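Local coordinates for protein phiAB6 tailspike (Unidentified phage, PDB 5JS4) that probably cleaves the exopolysaccharide of Acinetobacter baumannii, serving the phage as a trimeric beta-helical tailspike, at residues H426-V434 against F444-R454. Numbering follows the deposited sequence.
Sequences HAMIFDRDV and FESMNGGIKAR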
ATOM      1  N   HIS A 426     -17.754 -19.510   0.608  1.00 14.34           N
ATOM      2  CA  HIS A 426     -16.666 -18.562   0.370  1.00 14.31           C
ATOM      3  C   HIS A 426     -16.930 -17.207   1.013  1.00 13.78           C
ATOM      4  O   HIS A 426     -18.057 -16.887   1.392  1.00 14.11           O
ATOM      5  CB  HIS A 426     -16.465 -18.360  -1.134  1.00 15.70           C
ATOM      6  CG  HIS A 426     -15.742 -19.484  -1.804  1.00 17.47           C
ATOM      7  ND1 HIS A 426     -16.313 -20.721  -2.011  1.00 19.00           N
ATOM      8  CD2 HIS A 426     -14.493 -19.554  -2.323  1.00 18.26           C
ATOM      9  CE1 HIS A 426     -15.446 -21.506  -2.623  1.00 20.23           C
ATOM     10  NE2 HIS A 426     -14.333 -20.823  -2.823  1.00 19.33           N
ATOM     11  N   ALA A 427     -15.876 -16.407   1.122  1.00 13.25           N
ATOM     12  CA  ALA A 427     -16.024 -15.007   1.494  1.00 12.69           C
ATOM     13  C   ALA A 427     -16.665 -14.245   0.336  1.00 12.41           C
ATOM     14  O   ALA A 427     -17.692 -13.588   0.509  1.00 12.55           O
ATOM     15  CB  ALA A 427     -14.675 -14.404   1.846  1.00 13.01           C
ATOM     16  N   MET A 428     -16.044 -14.343  -0.838  1.00 12.30           N
ATOM     17  CA  MET A 428     -16.523 -13.661  -2.042  1.00 12.75           C
ATOM     18  C   MET A 428     -16.465 -14.591  -3.246  1.00 13.15           C
ATOM     19  O   MET A 428     -15.478 -15.300  -3.439  1.00 13.61           O
ATOM     20  CB  MET A 428     -15.671 -12.426  -2.334  1.00 13.62           C
ATOM     21  CG  MET A 428     -15.611 -11.429  -1.193  1.00 13.82           C
ATOM     22  SD  MET A 428     -14.672  -9.951  -1.608  1.00 15.54           S
ATOM     23  CE  MET A 428     -15.745  -9.153  -2.795  1.00 16.19           C
ATOM     24  N   ILE A 429     -17.524 -14.575  -4.055  1.00 13.73           N
ATOM     25  CA  ILE A 429     -17.565 -15.328  -5.303  1.00 13.80           C
ATOM     26  C   ILE A 429     -17.908 -14.399  -6.459  1.00 13.64           C
ATOM     27  O   ILE A 429     -18.980 -13.793  -6.485  1.00 14.22           O
ATOM     28  CB  ILE A 429     -18.606 -16.469  -5.260  1.00 14.94           C
ATOM     29  CG1 ILE A 429     -18.272 -17.459  -4.142  1.00 16.00           C
ATOM     30  CG2 ILE A 429     -18.661 -17.191  -6.605  1.00 15.30           C
ATOM     31  CD1 ILE A 429     -19.351 -18.494  -3.886  1.00 17.09           C
ATOM     32  N   PHE A 430     -16.973 -14.292  -7.399  1.00 13.46           N
ATOM     33  CA  PHE A 430     -17.208 -13.681  -8.697  1.00 13.82           C
ATOM     34  C   PHE A 430     -17.269 -14.814  -9.713  1.00 14.64           C
ATOM     35  O   PHE A 430     -16.285 -15.519  -9.907  1.00 14.88           O
ATOM     36  CB  PHE A 430     -16.059 -12.739  -9.064  1.00 14.57           C
ATOM     37  CG  PHE A 430     -15.923 -11.552  -8.149  1.00 15.01           C
ATOM     38  CD1 PHE A 430     -16.604 -10.372  -8.419  1.00 16.39           C
ATOM     39  CD2 PHE A 430     -15.099 -11.605  -7.032  1.00 16.24           C
ATOM     40  CE1 PHE A 430     -16.476  -9.270  -7.588  1.00 17.48           C
ATOM     41  CE2 PHE A 430     -14.967 -10.508  -6.196  1.00 17.03           C
ATOM     42  CZ  PHE A 430     -15.658  -9.339  -6.474  1.00 17.71           C
ATOM     43  N   ASP A 431     -18.416 -15.008 -10.358  1.00 14.81           N
ATOM     44  CA  ASP A 431     -18.523 -16.060 -11.377  1.00 15.10           C
ATOM     45  C   ASP A 431     -17.646 -15.755 -12.591  1.00 15.18           C
ATOM     46  O   ASP A 431     -17.253 -16.667 -13.317  1.00 16.05           O
ATOM     47  CB  ASP A 431     -19.975 -16.255 -11.831  1.00 16.03           C
ATOM     48  CG  ASP A 431     -20.831 -16.967 -10.798  1.00 16.63           C
ATOM     49  OD1 ASP A 431     -20.287 -17.546  -9.832  1.00 16.67           O
ATOM     50  OD2 ASP A 431     -22.067 -16.945 -10.957  1.00 18.29           O
ATOM     51  N   ARG A 432     -17.349 -14.477 -12.818  1.00 14.76           N
ATOM     52  CA  ARG A 432     -16.572 -14.076 -13.982  1.00 15.24           C
ATOM     53  C   ARG A 432     -15.371 -13.194 -13.599  1.00 14.83           C
ATOM     54  O   ARG A 432     -14.604 -13.574 -12.711  1.00 15.46           O
ATOM     55  CB  ARG A 432     -17.499 -13.457 -15.034  1.00 15.55           C
ATOM     56  CG  ARG A 432     -18.537 -14.455 -15.538  1.00 16.09           C
ATOM     57  CD  ARG A 432     -19.447 -13.863 -16.596  1.00 16.78           C
ATOM     58  NE  ARG A 432     -20.277 -14.889 -17.226  1.00 18.12           N
ATOM     59  CZ  ARG A 432     -21.341 -15.469 -16.668  1.00 18.46           C
ATOM     60  NH1 ARG A 432     -22.010 -16.396 -17.347  1.00 21.77           N
ATOM     61  NH2 ARG A 432     -21.750 -15.142 -15.442  1.00 15.05           N
ATOM     62  N   ASP A 433     -15.202 -12.041 -14.248  1.00 14.86           N
ATOM     63  CA  ASP A 433     -13.908 -11.345 -14.265  1.00 14.68           C
ATOM     64  C   ASP A 433     -13.890 -10.069 -13.433  1.00 14.33           C
ATOM     65  O   ASP A 433     -14.862  -9.315 -13.411  1.00 13.46           O
ATOM     66  CB  ASP A 433     -13.517 -11.005 -15.705  1.00 14.92           C
ATOM     67  CG  ASP A 433     -13.453 -12.227 -16.604  1.00 16.17           C
ATOM     68  OD1 ASP A 433     -13.526 -13.367 -16.095  1.00 16.70           O
ATOM     69  OD2 ASP A 433     -13.323 -12.043 -17.830  1.00 18.90           O
ATOM     70  N   VAL A 434     -12.760  -9.830 -12.771  1.00 14.60           N
ATOM     71  CA  VAL A 434     -12.572  -8.674 -11.899  1.00 14.61           C
ATOM     72  C   VAL A 434     -11.275  -7.956 -12.272  1.00 13.49           C
ATOM     73  O   VAL A 434     -10.212  -8.579 -12.316  1.00 13.21           O
ATOM     74  CB  VAL A 434     -12.508  -9.118 -10.425  1.00 16.63           C
ATOM     75  CG1 VAL A 434     -12.412  -7.917  -9.504  1.00 17.79           C
ATOM     76  CG2 VAL A 434     -13.727  -9.947 -10.065  1.00 18.03           C
ATOM     77  N   PHE A 444     -10.424 -13.805   7.074  1.00 12.35           N
ATOM     78  CA  PHE A 444     -11.167 -15.047   6.863  1.00 12.83           C
ATOM     79  C   PHE A 444     -10.965 -15.898   8.106  1.00 13.59           C
ATOM     80  O   PHE A 444      -9.862 -16.392   8.338  1.00 15.05           O
ATOM     81  CB  PHE A 444     -10.647 -15.857   5.666  1.00 13.42           C
ATOM     82  CG  PHE A 444     -10.656 -15.132   4.347  1.00 13.40           C
ATOM     83  CD1 PHE A 444     -11.617 -14.176   4.035  1.00 13.27           C
ATOM     84  CD2 PHE A 444      -9.710 -15.462   3.381  1.00 13.36           C
ATOM     85  CE1 PHE A 444     -11.610 -13.548   2.800  1.00 13.13           C
ATOM     86  CE2 PHE A 444      -9.698 -14.834   2.150  1.00 13.40           C
ATOM     87  CZ  PHE A 444     -10.650 -13.878   1.860  1.00 13.26           C
ATOM     88  N   GLU A 445     -12.013 -16.068   8.904  1.00 14.29           N
ATOM     89  CA  GLU A 445     -11.932 -16.919  10.091  1.00 15.16           C
ATOM     90  C   GLU A 445     -12.925 -18.068   9.974  1.00 15.14           C
ATOM     91  O   GLU A 445     -14.130 -17.845   9.937  1.00 14.90           O
ATOM     92  CB  GLU A 445     -12.188 -16.118  11.369  1.00 16.82           C
ATOM     93  CG  GLU A 445     -12.007 -16.944  12.639  1.00 18.65           C
ATOM     94  CD  GLU A 445     -12.082 -16.124  13.913  1.00 21.99           C
ATOM     95  OE1 GLU A 445     -11.625 -14.962  13.914  1.00 23.50           O
ATOM     96  OE2 GLU A 445     -12.586 -16.655  14.927  1.00 28.56           O
ATOM     97  N   SER A 446     -12.406 -19.292   9.913  1.00 15.35           N
ATOM     98  CA  SER A 446     -13.236 -20.493   9.797  1.00 16.20           C
ATOM     99  C   SER A 446     -14.246 -20.390   8.650  1.00 15.82           C
ATOM    100  O   SER A 446     -15.440 -20.614   8.837  1.00 16.28           O
ATOM    101  CB  SER A 446     -13.938 -20.788  11.126  1.00 17.30           C
ATOM    102  OG  SER A 446     -12.989 -20.999  12.158  1.00 19.13           O
ATOM    103  N   MET A 447     -13.752 -20.027   7.470  1.00 15.87           N
ATOM    104  CA  MET A 447     -14.546 -20.061   6.243  1.00 15.82           C
ATOM    105  C   MET A 447     -14.229 -21.363   5.508  1.00 16.25           C
ATOM    106  O   MET A 447     -13.326 -22.092   5.904  1.00 17.40           O
ATOM    107  CB  MET A 447     -14.205 -18.869   5.345  1.00 15.40           C
ATOM    108  CG  MET A 447     -14.433 -17.500   5.974  1.00 15.82           C
ATOM    109  SD  MET A 447     -16.165 -17.097   6.274  1.00 15.29           S
ATOM    110  CE  MET A 447     -16.818 -17.025   4.607  1.00 15.16           C
ATOM    111  N   ASN A 448     -14.966 -21.651   4.440  1.00 15.84           N
ATOM    112  CA  ASN A 448     -14.647 -22.789   3.569  1.00 16.56           C
ATOM    113  C   ASN A 448     -14.136 -22.346   2.201  1.00 16.25           C
ATOM    114  O   ASN A 448     -14.085 -23.131   1.255  1.00 19.59           O
ATOM    115  CB  ASN A 448     -15.863 -23.707   3.423  1.00 16.86           C
ATOM    116  CG  ASN A 448     -16.016 -24.660   4.593  1.00 18.23           C
ATOM    117  OD1 ASN A 448     -15.039 -25.009   5.255  1.00 18.23           O
ATOM    118  ND2 ASN A 448     -17.247 -25.088   4.853  1.00 19.03           N
ATOM    119  N   GLY A 449     -13.740 -21.082   2.111  1.00 15.57           N
ATOM    120  CA  GLY A 449     -13.211 -20.521   0.878  1.00 14.58           C
ATOM    121  C   GLY A 449     -12.943 -19.045   1.069  1.00 13.47           C
ATOM    122  O   GLY A 449     -13.566 -18.406   1.915  1.00 13.04           O
ATOM    123  N   GLY A 450     -12.009 -18.510   0.290  1.00 13.28           N
ATOM    124  CA  GLY A 450     -11.656 -17.095   0.362  1.00 12.66           C
ATOM    125  C   GLY A 450     -12.361 -16.308  -0.722  1.00 12.96           C
ATOM    126  O   GLY A 450     -13.593 -16.302  -0.790  1.00 12.84           O
ATOM    127  N   ILE A 451     -11.572 -15.634  -1.557  1.00 13.12           N
ATOM    128  CA  ILE A 451     -12.081 -14.930  -2.726  1.00 13.20           C
ATOM    129  C   ILE A 451     -11.894 -15.829  -3.940  1.00 14.09           C
ATOM    130  O   ILE A 451     -10.777 -16.263  -4.228  1.00 14.56           O
ATOM    131  CB  ILE A 451     -11.333 -13.601  -2.948  1.00 13.15           C
ATOM    132  CG1 ILE A 451     -11.640 -12.635  -1.800  1.00 13.73           C
ATOM    133  CG2 ILE A 451     -11.719 -12.970  -4.284  1.00 13.75           C
ATOM    134  CD1 ILE A 451     -10.657 -11.491  -1.677  1.00 14.31           C
ATOM    135  N   LYS A 452     -12.992 -16.103  -4.641  1.00 14.75           N
ATOM    136  CA  LYS A 452     -12.971 -16.916  -5.849  1.00 14.96           C
ATOM    137  C   LYS A 452     -13.432 -16.074  -7.033  1.00 13.81           C
ATOM    138  O   LYS A 452     -14.399 -15.320  -6.927  1.00 14.25           O
ATOM    139  CB  LYS A 452     -13.870 -18.142  -5.684  1.00 15.95           C
ATOM    140  CG  LYS A 452     -13.834 -19.110  -6.857  1.00 16.81           C
ATOM    141  CD  LYS A 452     -14.781 -20.277  -6.634  1.00 18.85           C
ATOM    142  CE  LYS A 452     -14.758 -21.237  -7.809  1.00 20.23           C
ATOM    143  NZ  LYS A 452     -15.631 -22.420  -7.574  1.00 22.21           N
ATOM    144  N   ALA A 453     -12.724 -16.204  -8.152  1.00 13.03           N
ATOM    145  CA  ALA A 453     -13.064 -15.498  -9.383  1.00 13.40           C
ATOM    146  C   ALA A 453     -12.554 -16.277 -10.589  1.00 13.93           C
ATOM    147  O   ALA A 453     -11.654 -17.105 -10.459  1.00 14.33           O
ATOM    148  CB  ALA A 453     -12.471 -14.097  -9.369  1.00 13.46           C
ATOM    149  N   ARG A 454     -13.134 -16.012 -11.756  1.00 13.81           N
ATOM    150  CA  ARG A 454     -12.636 -16.585 -13.006  1.00 14.59           C
ATOM    151  C   ARG A 454     -11.347 -15.902 -13.453  1.00 14.53           C
ATOM    152  O   ARG A 454     -10.396 -16.567 -13.869  1.00 15.20           O
ATOM    153  CB  ARG A 454     -13.685 -16.468 -14.111  1.00 15.37           C
ATOM    154  CG  ARG A 454     -13.322 -17.230 -15.375  1.00 16.53           C
ATOM    155  CD  ARG A 454     -14.468 -17.220 -16.370  1.00 17.47           C
ATOM    156  NE  ARG A 454     -14.700 -15.890 -16.923  1.00 17.76           N
ATOM    157  CZ  ARG A 454     -15.683 -15.580 -17.765  1.00 18.94           C
ATOM    158  NH1 ARG A 454     -16.552 -16.507 -18.163  1.00 20.26           N
ATOM    159  NH2 ARG A 454     -15.802 -14.337 -18.213  1.00 18.25           N
TER
HETATM  160  O   HOH W   1     -18.609 -15.302 -19.872  1.00 34.21           O
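Arg454 reaches across to Asp433 at one end of this contact. Arg454 NE lies 2.9 Å from Asp433 OD1 in a salt bridge that meets the syn side of the carboxylate, while NH2 adds two weak bonds. The groups are not coplanar, their planes standing 59° apart. A bend at chi3 (69°) turns the otherwise extended Arg454 chain so that one guanidinium face rests on the aliphatic part of Arg432, whose CG is 3.8 Å from Arg454 CZ. Arg432 NH2 is taken by the backbone O of Glu403, and a single water accepts from both Arg432 NE and Arg454 NH1, linking the two guanidinium groups, with the charge of Arg454 answered by Asp433.

At the other end, Gly449 CA sits 3.8 Å from the centroid of the His426 ring, 20° off its normal, a CH-pi contact over one face. The Lys452 chain passes by the same ring, with Lys452 CB 3.7 Å from His426 CD2; the imidazole NE2 hydrogen-bonds Glu479. Ala427 CB presses against Phe444 CE1.

Between these ends, strands 428-430 and 451-453 run nearly parallel. Nearly straight bonds join Lys452 N to Met428 O and Phe430 N to Lys452 O. On the buried face, Met428 and Ile451 run alongside each other in the same direction, with Met428 SD 4.1 Å from Ile451 CG1.

This stacking of successive coils is characteristic of a right-handed parallel beta-helix, consistent with the pectate lyase-like family. Strand 398-402 flanks 426-430, strand 478-480 continues the sheet beyond 451-453, and Phe415 and Phe464 from other strands pack against Met428 and Ile451 respectively.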